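Side-chain contacts in glucose-6-phosphate 1-dehydrogenase (Kluyveromyces lactis, PDB 7E6I), which catalyses the NADP(+)-dependent oxidation of glucose 6-phosphate to 6-phosphogluconolactone, probably the rate-limiting first step of the oxidative pentose phosphate pathway: residues A[187-190]-A[191-194]; A[246-249]-A[250-253]. One frame throughout, in Å; residues are numbered along the deposited sequence.

Interactions 1 and 2 lie close to the glucose 6-phosphate site, and their centres are 11 Å apart. Interaction 1 begins at K187, whose NZ is bonded to the sugar phosphate. Interaction 2 starts right after H245, probably the proton acceptor, and the L246 side chain is about 8 Å from the ligand at the nearest atoms. The two contacts pack directly on each other. V190 CG1 meets L252 CD1 at 3.5 Å, and L193 CD1 reaches L252 CB at 4.2 Å. L194 CD2 also packs on L252 O. Apolar contact thus ties the segment of the phosphate-binding lysine to helix 236-254, which carries H245.

Interaction 1 of 2, residues A[187-190]-A[191-194]; sequences KEMV and KNLL. With BG6 (6-O-phosphono-beta-D-glucopyranose), chain B.
V190 O takes two hydrogen bonds. L193 N gives one at 3.2 Å from V190 O, with the donor 60° out of the carbonyl plane. A water gives the other at 2.9 Å from V190 O, and this water also accepts from L194 N. The neighbouring turn is closed by K191 N, 3.0 Å from K187 O, as expected for an N-cap residue. The bonds from N192 N to E188 O and M189 O are both weak.

K187 lies in the DHYLGKE signature of the family, and its side chain runs away from the helix to the substrate. The chain is extended up to CE and bends only at the end, chi4 -88°, which turns NZ onto the phosphate. NZ is 2.6 Å from BG6 O3P. Q373 OE1 is a second partner of NZ, and Y184 makes a cation-pi contact with K187.

E188 and K191 meet through another water. It donates to E188 OE1 at 2.6 Å and accepts from K191 NZ. The lysine also bonds to S417 OG.

The E188 carboxylate and the N192 amide are turned 73° apart. E188 OE2 is 3.4 Å from N192 OD1, two acceptors facing each other. N192 ND2 also touches M189 SD, 3.9 Å away, with the two side chains crossing at about a right angle. With an alanine here the M189 sulfur would probably lose its ND2 neighbour, and a gap would open between E188, M189 and Y406. Y406 packs on E188, M189 and N192.

Interaction 2 of 2, residues A[246-249]-A[250-253]; sequences LLQV and LTLL
The side-chain amide of Q248 is the flat group here, and T251 CG2 is its neighbour across the contact. CG2 lies 4.3 Å from Q248 OE1 and well out of the amide plane, so the methyl comes in obliquely from one side of the plane, beyond the oxygen. Both polar ends of the amide are used: OE1 accepts from K270 NZ, and NE2 is bonded to E435 OE2. L185 touches Q248 too.

T251 CB sits tight on the backbone, 3.2 Å from Q248 O. Its chi1 of -109° lies away from a staggered position, so the placing of OG1 and CG2 should be read with caution.

V249 and L253 lie side by side and point the same way, one turn apart. V249 CG1 is anti to the backbone N (chi1 169°) and meets L253 CD1 at 4.0 Å. Both side chains pack on V217 of strand 212-220. L247 CD1 and L250 CD2 touch more loosely, at 4.4 Å. L247 packs on L274 of helix 263-276, while L250 rests on I333 and M335 of strand 333-338. Helix 236-254 is therefore wedged between the large mixed sheet of the C-terminal domain and a neighbouring helix.

The backbone is alpha helical, with i to i+4 bonds throughout. T251 N bonds to L247 O at 2.9 Å, and L252 N to Q248 O at 3.1 Å. The same pattern joins L250 N to L246 O and L253 N to V249 O. L253 N also makes a weak bond to L250 O.

All eight residues are buried. The chemistry is thus mostly apolar, and the one side-chain amide is bonded at both ends, which should fix its rotation; the K270 and E435 charges would probably polarise it.

Interaction 1 of 2, residues A[187-190]-A[191-194]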
loop_
_atom_site.group_PDB
_atom_site.type_symbol
_atom_site.label_atom_id
_atom_site.label_comp_id
_atom_site.label_asym_id
_atom_site.label_seq_id
_atom_site.Cartn_x
_atom_site.Cartn_y
_atom_site.Cartn_z
ATOM N N LYS A 187 6.745 0.044 1.697
ATOM C CA LYS A 187 7.448 -1.220 1.883
ATOM C C LYS A 187 8.777 -1.206 1.140
ATOM O O LYS A 187 8.868 -0.728 0.007
ATOM C CB LYS A 187 6.596 -2.383 1.383
ATOM C CG LYS A 187 5.340 -2.639 2.198
ATOM C CD LYS A 187 4.598 -3.867 1.692
ATOM C CE LYS A 187 3.253 -4.014 2.387
ATOM N NZ LYS A 187 3.328 -4.801 3.663
ATOM N N GLU A 188 9.811 -1.752 1.788
ATOM C CA GLU A 188 11.172 -1.632 1.275
ATOM C C GLU A 188 11.263 -2.122 -0.162
ATOM O O GLU A 188 11.765 -1.416 -1.038
ATOM C CB GLU A 188 12.129 -2.407 2.181
ATOM C CG GLU A 188 13.510 -2.648 1.606
ATOM C CD GLU A 188 14.377 -1.386 1.528
ATOM O OE1 GLU A 188 14.032 -0.368 2.169
ATOM O OE2 GLU A 188 15.413 -1.417 0.816
ATOM N N MET A 189 10.727 -3.312 -0.438
ATOM C CA MET A 189 10.890 -3.875 -1.773
ATOM C C MET A 189 10.035 -3.142 -2.801
ATOM O O MET A 189 10.424 -3.048 -3.969
ATOM C CB MET A 189 10.572 -5.371 -1.765
ATOM C CG MET A 189 10.944 -6.090 -3.058
ATOM S SD MET A 189 12.735 -6.247 -3.317
ATOM C CE MET A 189 13.261 -6.629 -1.663
ATOM N N VAL A 190 8.878 -2.608 -2.405
ATOM C CA VAL A 190 8.142 -1.778 -3.347
ATOM C C VAL A 190 8.963 -0.543 -3.719
ATOM O O VAL A 190 9.006 -0.143 -4.890
ATOM C CB VAL A 190 6.760 -1.407 -2.779
ATOM C CG1 VAL A 190 6.006 -0.499 -3.756
ATOM C CG2 VAL A 190 5.956 -2.670 -2.510
ATOM N N LYS A 191 9.664 0.056 -2.738
ATOM C CA LYS A 191 10.461 1.253 -3.005
ATOM C C LYS A 191 11.679 0.978 -3.884
ATOM O O LYS A 191 12.176 1.903 -4.529
ATOM C CB LYS A 191 10.907 1.906 -1.693
ATOM C CG LYS A 191 9.765 2.530 -0.901
ATOM C CD LYS A 191 10.272 3.425 0.240
ATOM C CE LYS A 191 10.928 2.620 1.360
ATOM N NZ LYS A 191 11.775 3.491 2.233
ATOM N N ASN A 192 12.163 -0.259 -3.948
ATOM C CA ASN A 192 13.284 -0.573 -4.826
ATOM C C ASN A 192 12.899 -0.739 -6.298
ATOM O O ASN A 192 13.802 -0.819 -7.138
ATOM C CB ASN A 192 13.964 -1.869 -4.375
ATOM C CG ASN A 192 14.498 -1.799 -2.958
ATOM O OD1 ASN A 192 14.931 -0.747 -2.494
ATOM N ND2 ASN A 192 14.484 -2.934 -2.267
ATOM N N LEU A 193 11.603 -0.835 -6.636
ATOM C CA LEU A 193 11.232 -1.321 -7.962
ATOM C C LEU A 193 11.736 -0.403 -9.072
ATOM O O LEU A 193 12.219 -0.881 -10.106
ATOM C CB LEU A 193 9.715 -1.497 -8.070
ATOM C CG LEU A 193 9.086 -2.646 -7.275
ATOM C CD1 LEU A 193 7.567 -2.636 -7.420
ATOM C CD2 LEU A 193 9.658 -3.991 -7.683
ATOM N N LEU A 194 11.614 0.912 -8.899
ATOM C CA LEU A 194 11.943 1.815 -10.000
ATOM C C LEU A 194 13.429 1.759 -10.336
ATOM O O LEU A 194 13.818 1.690 -11.510
ATOM C CB LEU A 194 11.521 3.236 -9.651
ATOM C CG LEU A 194 10.015 3.470 -9.718
ATOM C CD1 LEU A 194 9.701 4.934 -9.498
ATOM C CD2 LEU A 194 9.476 3.006 -11.057
HETATM C C1 BG6 B . -5.300 -3.829 4.097
HETATM C C2 BG6 B . -6.471 -4.767 3.811
HETATM O O1 BG6 B . -5.311 -2.692 3.330
HETATM O O5 BG6 B . -4.016 -4.545 3.800
HETATM C C3 BG6 B . -6.356 -6.036 4.581
HETATM O O2 BG6 B . -7.727 -4.140 4.105
HETATM C C4 BG6 B . -5.081 -6.747 4.263
HETATM O O3 BG6 B . -7.449 -6.931 4.244
HETATM C C5 BG6 B . -3.881 -5.834 4.515
HETATM O O4 BG6 B . -5.005 -7.931 5.066
HETATM C C6 BG6 B . -2.578 -6.426 4.051
HETATM O O6 BG6 B . -1.554 -5.486 4.324
HETATM P P BG6 B . -0.044 -6.066 4.698
HETATM O O1P BG6 B . 0.240 -6.989 3.528
HETATM O O2P BG6 B . -0.116 -6.791 6.015
HETATM O O3P BG6 B . 1.005 -4.963 4.825
HETATM O O HOH W 1 12.418 0.986 3.730
HETATM O O HOH W 2 9.636 2.078 -6.681
#

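Interaction 2 of 2, residues A[246-249]-A[250-253]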
loop_
_atom_site.group_PDB
_atom_site.type_symbol
_atom_site.label_atom_id
_atom_site.label_comp_id
_atom_site.label_asym_id
_atom_site.label_seq_id
_atom_site.Cartn_x
_atom_site.Cartn_y
_atom_site.Cartn_z
ATOM N N LEU A 246 -2.323 -3.512 -4.949
ATOM C CA LEU A 246 -1.800 -4.231 -6.107
ATOM C C LEU A 246 -1.724 -3.327 -7.336
ATOM O O LEU A 246 -0.768 -3.414 -8.120
ATOM C CB LEU A 246 -2.658 -5.471 -6.375
ATOM C CG LEU A 246 -2.646 -6.562 -5.279
ATOM C CD1 LEU A 246 -2.986 -7.933 -5.847
ATOM C CD2 LEU A 246 -1.284 -6.602 -4.547
ATOM N N LEU A 247 -2.718 -2.455 -7.529
ATOM C CA LEU A 247 -2.660 -1.533 -8.658
ATOM C C LEU A 247 -1.459 -0.605 -8.540
ATOM O O LEU A 247 -0.792 -0.311 -9.539
ATOM C CB LEU A 247 -3.952 -0.728 -8.760
ATOM C CG LEU A 247 -4.036 0.180 -9.993
ATOM C CD1 LEU A 247 -3.806 -0.642 -11.267
ATOM C CD2 LEU A 247 -5.378 0.912 -10.056
ATOM N N GLN A 248 -1.157 -0.151 -7.325
ATOM C CA GLN A 248 0.022 0.682 -7.109
ATOM C C GLN A 248 1.286 -0.022 -7.589
ATOM O O GLN A 248 2.057 0.533 -8.379
ATOM C CB GLN A 248 0.147 1.035 -5.626
ATOM C CG GLN A 248 -0.743 2.178 -5.165
ATOM C CD GLN A 248 -0.401 3.499 -5.840
ATOM O OE1 GLN A 248 0.676 3.661 -6.403
ATOM N NE2 GLN A 248 -1.321 4.446 -5.784
ATOM N N VAL A 249 1.509 -1.254 -7.114
ATOM C CA VAL A 249 2.661 -2.039 -7.543
ATOM C C VAL A 249 2.717 -2.130 -9.063
ATOM O O VAL A 249 3.763 -1.907 -9.680
ATOM C CB VAL A 249 2.613 -3.439 -6.908
ATOM C CG1 VAL A 249 3.651 -4.353 -7.569
ATOM C CG2 VAL A 249 2.806 -3.344 -5.403
ATOM N N LEU A 250 1.592 -2.487 -9.687
ATOM C CA LEU A 250 1.574 -2.705 -11.133
ATOM C C LEU A 250 1.951 -1.431 -11.857
ATOM O O LEU A 250 2.673 -1.441 -12.862
ATOM C CB LEU A 250 0.182 -3.176 -11.560
ATOM C CG LEU A 250 -0.077 -3.351 -13.053
ATOM C CD1 LEU A 250 0.908 -4.391 -13.638
ATOM C CD2 LEU A 250 -1.536 -3.756 -13.295
ATOM N N THR A 251 1.500 -0.322 -11.313
ATOM C CA THR A 251 1.808 0.986 -11.862
ATOM C C THR A 251 3.317 1.257 -11.830
ATOM O O THR A 251 3.902 1.731 -12.814
ATOM C CB THR A 251 0.970 1.984 -11.050
ATOM O OG1 THR A 251 -0.078 2.495 -11.865
ATOM C CG2 THR A 251 1.737 3.054 -10.506
ATOM N N LEU A 252 3.979 0.896 -10.729
ATOM C CA LEU A 252 5.426 1.036 -10.651
ATOM C C LEU A 252 6.144 0.125 -11.642
ATOM O O LEU A 252 7.251 0.452 -12.080
ATOM C CB LEU A 252 5.880 0.747 -9.233
ATOM C CG LEU A 252 5.334 1.747 -8.220
ATOM C CD1 LEU A 252 5.532 1.250 -6.785
ATOM C CD2 LEU A 252 6.007 3.106 -8.442
ATOM N N LEU A 253 5.550 -1.025 -11.999
ATOM C CA LEU A 253 6.183 -1.958 -12.928
ATOM C C LEU A 253 5.978 -1.588 -14.386
ATOM O O LEU A 253 6.739 -2.058 -15.244
ATOM C CB LEU A 253 5.635 -3.371 -12.728
ATOM C CG LEU A 253 5.909 -4.050 -11.391
ATOM C CD1 LEU A 253 4.961 -5.256 -11.211
ATOM C CD2 LEU A 253 7.371 -4.468 -11.268
#